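PDB 2OA9: R.MvaI from Kocuria varians, which acts as a monomeric restriction endonuclease of the MvaI/BcnI family, which recognizes its DNA target sequence asymmetrically and probably needs metal ions to cut it. Local coordinates for residues Ser5-Leu8 / Asn9-Glu13; Thr85-Arg88 / Asn89-Lys93. All coordinates share one frame; numbering follows the deposited sequence.

Interaction 1 (Ser5-Leu8 / Asn9-Glu13)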
loop_
_atom_site.group_PDB
_atom_site.type_symbol
_atom_site.label_atom_id
_atom_site.label_comp_id
_atom_site.label_asym_id
_atom_site.label_seq_id
_atom_site.Cartn_x
_atom_site.Cartn_y
_atom_site.Cartn_z
ATOM N N SER A 5 21.748 -6.929 5.808
ATOM C CA SER A 5 21.791 -6.087 4.622
ATOM C C SER A 5 22.725 -4.889 4.832
ATOM O O SER A 5 22.587 -4.178 5.829
ATOM C CB SER A 5 20.337 -5.590 4.365
ATOM O OG SER A 5 20.345 -4.506 3.480
ATOM N N GLU A 6 23.646 -4.619 3.899
ATOM C CA GLU A 6 24.506 -3.431 3.992
ATOM C C GLU A 6 23.674 -2.167 3.951
ATOM O O GLU A 6 23.914 -1.231 4.684
ATOM C CB GLU A 6 25.543 -3.360 2.853
ATOM C CG GLU A 6 26.464 -4.543 2.728
ATOM C CD GLU A 6 27.794 -4.179 2.100
ATOM O OE1 GLU A 6 27.788 -3.666 0.968
ATOM O OE2 GLU A 6 28.835 -4.410 2.723
ATOM N N TYR A 7 22.692 -2.132 3.077
ATOM C CA TYR A 7 21.893 -0.917 2.932
ATOM C C TYR A 7 21.087 -0.637 4.199
ATOM O O TYR A 7 21.057 0.484 4.711
ATOM C CB TYR A 7 20.952 -1.031 1.727
ATOM C CG TYR A 7 20.162 0.218 1.461
ATOM C CD1 TYR A 7 20.742 1.280 0.785
ATOM C CD2 TYR A 7 18.862 0.332 1.875
ATOM C CE1 TYR A 7 20.044 2.443 0.533
ATOM C CE2 TYR A 7 18.132 1.498 1.606
ATOM C CZ TYR A 7 18.743 2.538 0.932
ATOM O OH TYR A 7 18.032 3.691 0.666
ATOM N N LEU A 8 20.445 -1.677 4.703
ATOM C CA LEU A 8 19.684 -1.544 5.908
ATOM C C LEU A 8 20.542 -1.128 7.086
ATOM O O LEU A 8 20.108 -0.345 7.934
ATOM C CB LEU A 8 18.963 -2.871 6.191
ATOM C CG LEU A 8 17.986 -2.838 7.359
ATOM C CD1 LEU A 8 16.960 -1.711 7.220
ATOM C CD2 LEU A 8 17.285 -4.155 7.493
ATOM N N ASN A 9 21.763 -1.651 7.186
ATOM C CA ASN A 9 22.653 -1.233 8.252
ATOM C C ASN A 9 22.840 0.279 8.238
ATOM O O ASN A 9 22.767 0.923 9.292
ATOM C CB ASN A 9 24.000 -1.952 8.126
ATOM C CG ASN A 9 25.119 -1.373 9.063
ATOM O OD1 ASN A 9 25.054 -1.542 10.246
ATOM N ND2 ASN A 9 26.116 -0.763 8.484
ATOM N N LEU A 10 23.074 0.828 7.061
ATOM C CA LEU A 10 23.287 2.281 6.904
ATOM C C LEU A 10 22.019 3.100 7.180
ATOM O O LEU A 10 22.067 4.128 7.823
ATOM C CB LEU A 10 23.836 2.628 5.500
ATOM C CG LEU A 10 25.294 2.186 5.332
ATOM C CD1 LEU A 10 25.740 2.278 3.882
ATOM C CD2 LEU A 10 26.238 2.982 6.238
ATOM N N LEU A 11 20.884 2.630 6.684
ATOM C CA LEU A 11 19.619 3.297 6.918
ATOM C C LEU A 11 19.277 3.315 8.393
ATOM O O LEU A 11 18.886 4.364 8.917
ATOM C CB LEU A 11 18.524 2.680 6.058
ATOM C CG LEU A 11 17.098 3.211 6.325
ATOM C CD1 LEU A 11 17.072 4.702 6.011
ATOM C CD2 LEU A 11 16.136 2.370 5.534
ATOM N N LYS A 12 19.436 2.181 9.073
ATOM C CA LYS A 12 19.176 2.128 10.518
ATOM C C LYS A 12 20.116 3.072 11.256
ATOM O O LYS A 12 19.682 3.732 12.176
ATOM C CB LYS A 12 19.255 0.725 11.109
ATOM C CG LYS A 12 18.188 -0.212 10.621
ATOM C CD LYS A 12 18.454 -1.627 11.131
ATOM C CE LYS A 12 17.373 -2.640 10.781
ATOM N NZ LYS A 12 17.844 -4.041 10.859
ATOM N N GLU A 13 21.394 3.083 10.878
ATOM C CA GLU A 13 22.356 3.988 11.493
ATOM C C GLU A 13 21.952 5.442 11.315
ATOM O O GLU A 13 22.037 6.224 12.262
ATOM C CB GLU A 13 23.774 3.703 10.978
ATOM C CG GLU A 13 24.854 4.679 11.440
ATOM C CD GLU A 13 26.266 4.271 11.058
ATOM O OE1 GLU A 13 26.447 3.359 10.233
ATOM O OE2 GLU A 13 27.214 4.877 11.638
HETATM O O HOH W 1 26.538 -0.978 5.534
#

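Interaction 2 (Thr85-Arg88 / Asn89-Lys93)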
loop_
_atom_site.group_PDB
_atom_site.type_symbol
_atom_site.label_atom_id
_atom_site.label_comp_id
_atom_site.label_asym_id
_atom_site.label_seq_id
_atom_site.Cartn_x
_atom_site.Cartn_y
_atom_site.Cartn_z
ATOM N N THR A 85 -11.019 -6.896 -18.564
ATOM C CA THR A 85 -12.014 -6.659 -19.591
ATOM C C THR A 85 -13.296 -7.454 -19.381
ATOM O O THR A 85 -14.392 -6.937 -19.509
ATOM C CB THR A 85 -11.441 -6.941 -20.977
ATOM O OG1 THR A 85 -10.274 -6.107 -21.182
ATOM C CG2 THR A 85 -12.450 -6.634 -22.087
ATOM N N MET A 86 -13.165 -8.743 -19.023
ATOM C CA MET A 86 -14.370 -9.516 -18.704
ATOM C C MET A 86 -15.129 -8.915 -17.541
ATOM O O MET A 86 -16.350 -8.818 -17.547
ATOM C CB MET A 86 -14.043 -10.971 -18.402
ATOM C CG MET A 86 -15.256 -11.846 -18.138
ATOM S SD MET A 86 -15.822 -11.843 -16.389
ATOM C CE MET A 86 -14.466 -12.698 -15.698
ATOM N N LEU A 87 -14.403 -8.517 -16.499
ATOM C CA LEU A 87 -15.043 -8.035 -15.297
ATOM C C LEU A 87 -15.835 -6.780 -15.579
ATOM O O LEU A 87 -16.965 -6.614 -15.129
ATOM C CB LEU A 87 -14.035 -7.761 -14.192
ATOM C CG LEU A 87 -13.352 -8.956 -13.550
ATOM C CD1 LEU A 87 -12.218 -8.457 -12.642
ATOM C CD2 LEU A 87 -14.331 -9.815 -12.758
ATOM N N ARG A 88 -15.260 -5.865 -16.336
ATOM C CA ARG A 88 -15.968 -4.624 -16.573
ATOM C C ARG A 88 -17.200 -4.833 -17.452
ATOM O O ARG A 88 -18.265 -4.299 -17.148
ATOM C CB ARG A 88 -15.012 -3.538 -17.104
ATOM C CG ARG A 88 -14.746 -3.527 -18.538
ATOM C CD ARG A 88 -13.847 -2.340 -18.973
ATOM N NE ARG A 88 -13.514 -2.576 -20.323
ATOM C CZ ARG A 88 -14.234 -2.151 -21.354
ATOM N NH1 ARG A 88 -15.357 -1.444 -21.184
ATOM N NH2 ARG A 88 -13.863 -2.472 -22.587
ATOM N N ASN A 89 -17.023 -5.627 -18.516
ATOM C CA ASN A 89 -18.103 -5.806 -19.475
ATOM C C ASN A 89 -19.226 -6.652 -18.856
ATOM O O ASN A 89 -20.400 -6.332 -19.015
ATOM C CB ASN A 89 -17.625 -6.433 -20.748
ATOM C CG ASN A 89 -17.051 -5.400 -21.702
ATOM O OD1 ASN A 89 -17.383 -4.252 -21.566
ATOM N ND2 ASN A 89 -16.174 -5.796 -22.590
ATOM N N ARG A 90 -18.879 -7.703 -18.127
ATOM C CA ARG A 90 -19.888 -8.609 -17.582
ATOM C C ARG A 90 -20.544 -8.032 -16.332
ATOM O O ARG A 90 -21.764 -8.019 -16.226
ATOM C CB ARG A 90 -19.312 -9.995 -17.299
ATOM C CG ARG A 90 -20.359 -10.987 -16.856
ATOM C CD ARG A 90 -19.819 -12.327 -16.504
ATOM N NE ARG A 90 -19.235 -13.031 -17.638
ATOM C CZ ARG A 90 -18.551 -14.166 -17.497
ATOM N NH1 ARG A 90 -18.347 -14.695 -16.298
ATOM N NH2 ARG A 90 -18.022 -14.756 -18.562
ATOM N N TYR A 91 -19.746 -7.553 -15.381
ATOM C CA TYR A 91 -20.244 -7.187 -14.049
ATOM C C TYR A 91 -20.302 -5.686 -13.792
ATOM O O TYR A 91 -20.849 -5.267 -12.782
ATOM C CB TYR A 91 -19.431 -7.858 -12.935
ATOM C CG TYR A 91 -19.291 -9.355 -13.078
ATOM C CD1 TYR A 91 -18.016 -9.948 -13.091
ATOM C CD2 TYR A 91 -20.386 -10.192 -13.187
ATOM C CE1 TYR A 91 -17.863 -11.325 -13.255
ATOM C CE2 TYR A 91 -20.238 -11.553 -13.319
ATOM C CZ TYR A 91 -18.961 -12.142 -13.372
ATOM O OH TYR A 91 -18.810 -13.487 -13.531
ATOM N N GLY A 92 -19.787 -4.875 -14.701
ATOM C CA GLY A 92 -19.704 -3.433 -14.492
ATOM C C GLY A 92 -20.983 -2.703 -14.865
ATOM O O GLY A 92 -22.015 -3.311 -15.117
ATOM N N LYS A 93 -20.894 -1.382 -14.955
ATOM C CA LYS A 93 -22.058 -0.544 -15.240
ATOM C C LYS A 93 -21.698 0.416 -16.351
ATOM O O LYS A 93 -20.526 0.657 -16.615
ATOM C CB LYS A 93 -22.506 0.218 -14.013
ATOM C CG LYS A 93 -21.521 1.251 -13.501
ATOM C CD LYS A 93 -22.095 2.148 -12.357
ATOM C CE LYS A 93 -20.991 2.826 -11.565
ATOM N NZ LYS A 93 -21.510 3.612 -10.400
HETATM O O HOH W 2 -18.083 -1.787 -22.508
#

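Interaction 1 (Ser5-Leu8 / Asn9-Glu13)
Leu8 and Lys12 make the main side-chain contact, one helical turn apart. The lysine chain runs past the isobutyl group of Leu8 with its methylenes and its end. CE of Lys12 sits 3.5 Å from CG of Leu8, tighter than usual for two carbons. NZ of Lys12 comes to 3.4 Å from CD2 of Leu8. CG of Lys12 stands beside its own backbone N (chi1 -66°), and the chain beyond is extended, which carries it back toward the start of the helix and along the leucine. With an alanine here the methylenes that lie on Leu8 are gone, and its CG and both methyls would probably lose their cover on that side.

Leu11, three residues after Leu8 and just before Lys12, adds a looser contact. Its CD2 is 4.5 Å from CD1 of Leu8, and the same CD2 of Leu11 approaches CE2 of Tyr7 obliquely, also at 4.5 Å.

The residues form the first turns of helix 6-19, and Ser5 is its N-cap. OG of Ser5 accepts from N of Leu8 at 3.1 Å in an almost straight bond (171°). This satisfies an amide that has no carbonyl of an earlier turn to bind. The i to i+4 backbone bonds start from Ser5 O, which takes N of Asn9. The bond from Lys12 N to Leu8 O, 2.9 Å long, fixes the spacing of the main pair. At the first turn a water donates to Glu6 O and accepts from ND2 of Asn9 at 3.0 Å, tying the amide to the backbone.

Further out, Leu8 and Leu11 rest on Leu189 of strand 179-192. OH of Tyr7 is hydrogen-bonded to the backbone O of Asp53, a residue that binds calcium in another structure of this enzyme.

Interaction 2 (Thr85-Arg88 / Asn89-Lys93)
Met86 meets both Arg90 and Tyr91, and its sulfur does most of the touching. CB leads away from the later residues. CG of Met86 stands anti to the backbone N (chi1 -177°) and comes to 4.0 Å from NH2 of Arg90. The bend at chi2 brings SD of Met86 over the centre of one face of the Arg90 guanidinium, 3.8 Å from CZ of Arg90 and equally far from CE1 of Tyr91. This is a Met-aromatic contact, oblique to the ring, with SD 49° off its normal. The bend at chi3 then directs CE of Met86, 4.4 Å from CE1 of Tyr91. The side chain also touches Asp145 and Val148 of strand 143-151.

At the guanidinium edge, NH1 of Arg90 donates to OH of Tyr91 at 3.1 Å, near the plane. OH of Tyr91 is also hydrogen-bonded to OD2 of Asp145. CG of Arg90 lies over one face of the Tyr91 ring, toward its rim, while CD2 of Leu87 meets the ring at its edge, 3.7 Å from CD1 of Tyr91.

These are the last turns of helix 83-91. Backbone bonds of the i to i+4 kind join Asn89, Arg90 and Tyr91 to Thr85, Met86 and Leu87. Gly92, the first residue to leave helical geometry, still gives a weak bond to Arg88 O (129°), and the backbone of Lys93 then pairs with Ile101 at the margin of the antiparallel sheet.

Elsewhere on the helix, OD1 of Asn89 sits over one face of the Arg88 guanidinium, toward its rim. A water donates to OD1 of Asn89 at 2.7 Å and accepts weakly from NH1 of Arg88. NE, NH1 and NH2 of Arg88 are hydrogen-bonded to OG1 of Thr225 and the backbone O of Asn100 and Gly223, respectively.

Interaction 1 comes first along the chain, at the start of helix 6-19. Interaction 2 follows at the end of helix 83-91. They share no helix. Their centres are 46 Å apart, on opposite sides of the centre of the chain, and their nearest atoms are about 35 Å apart. The first helix packs on the mixed sheet through strand 179-192, close to residues that can bind calcium. The second lies against the antiparallel sheet that holds strands 100-106 and 207-215, and also against strand 143-151, away from the annotated sites. Thus the two contacts belong to distant parts of one elongated, monomeric enzyme and do not touch.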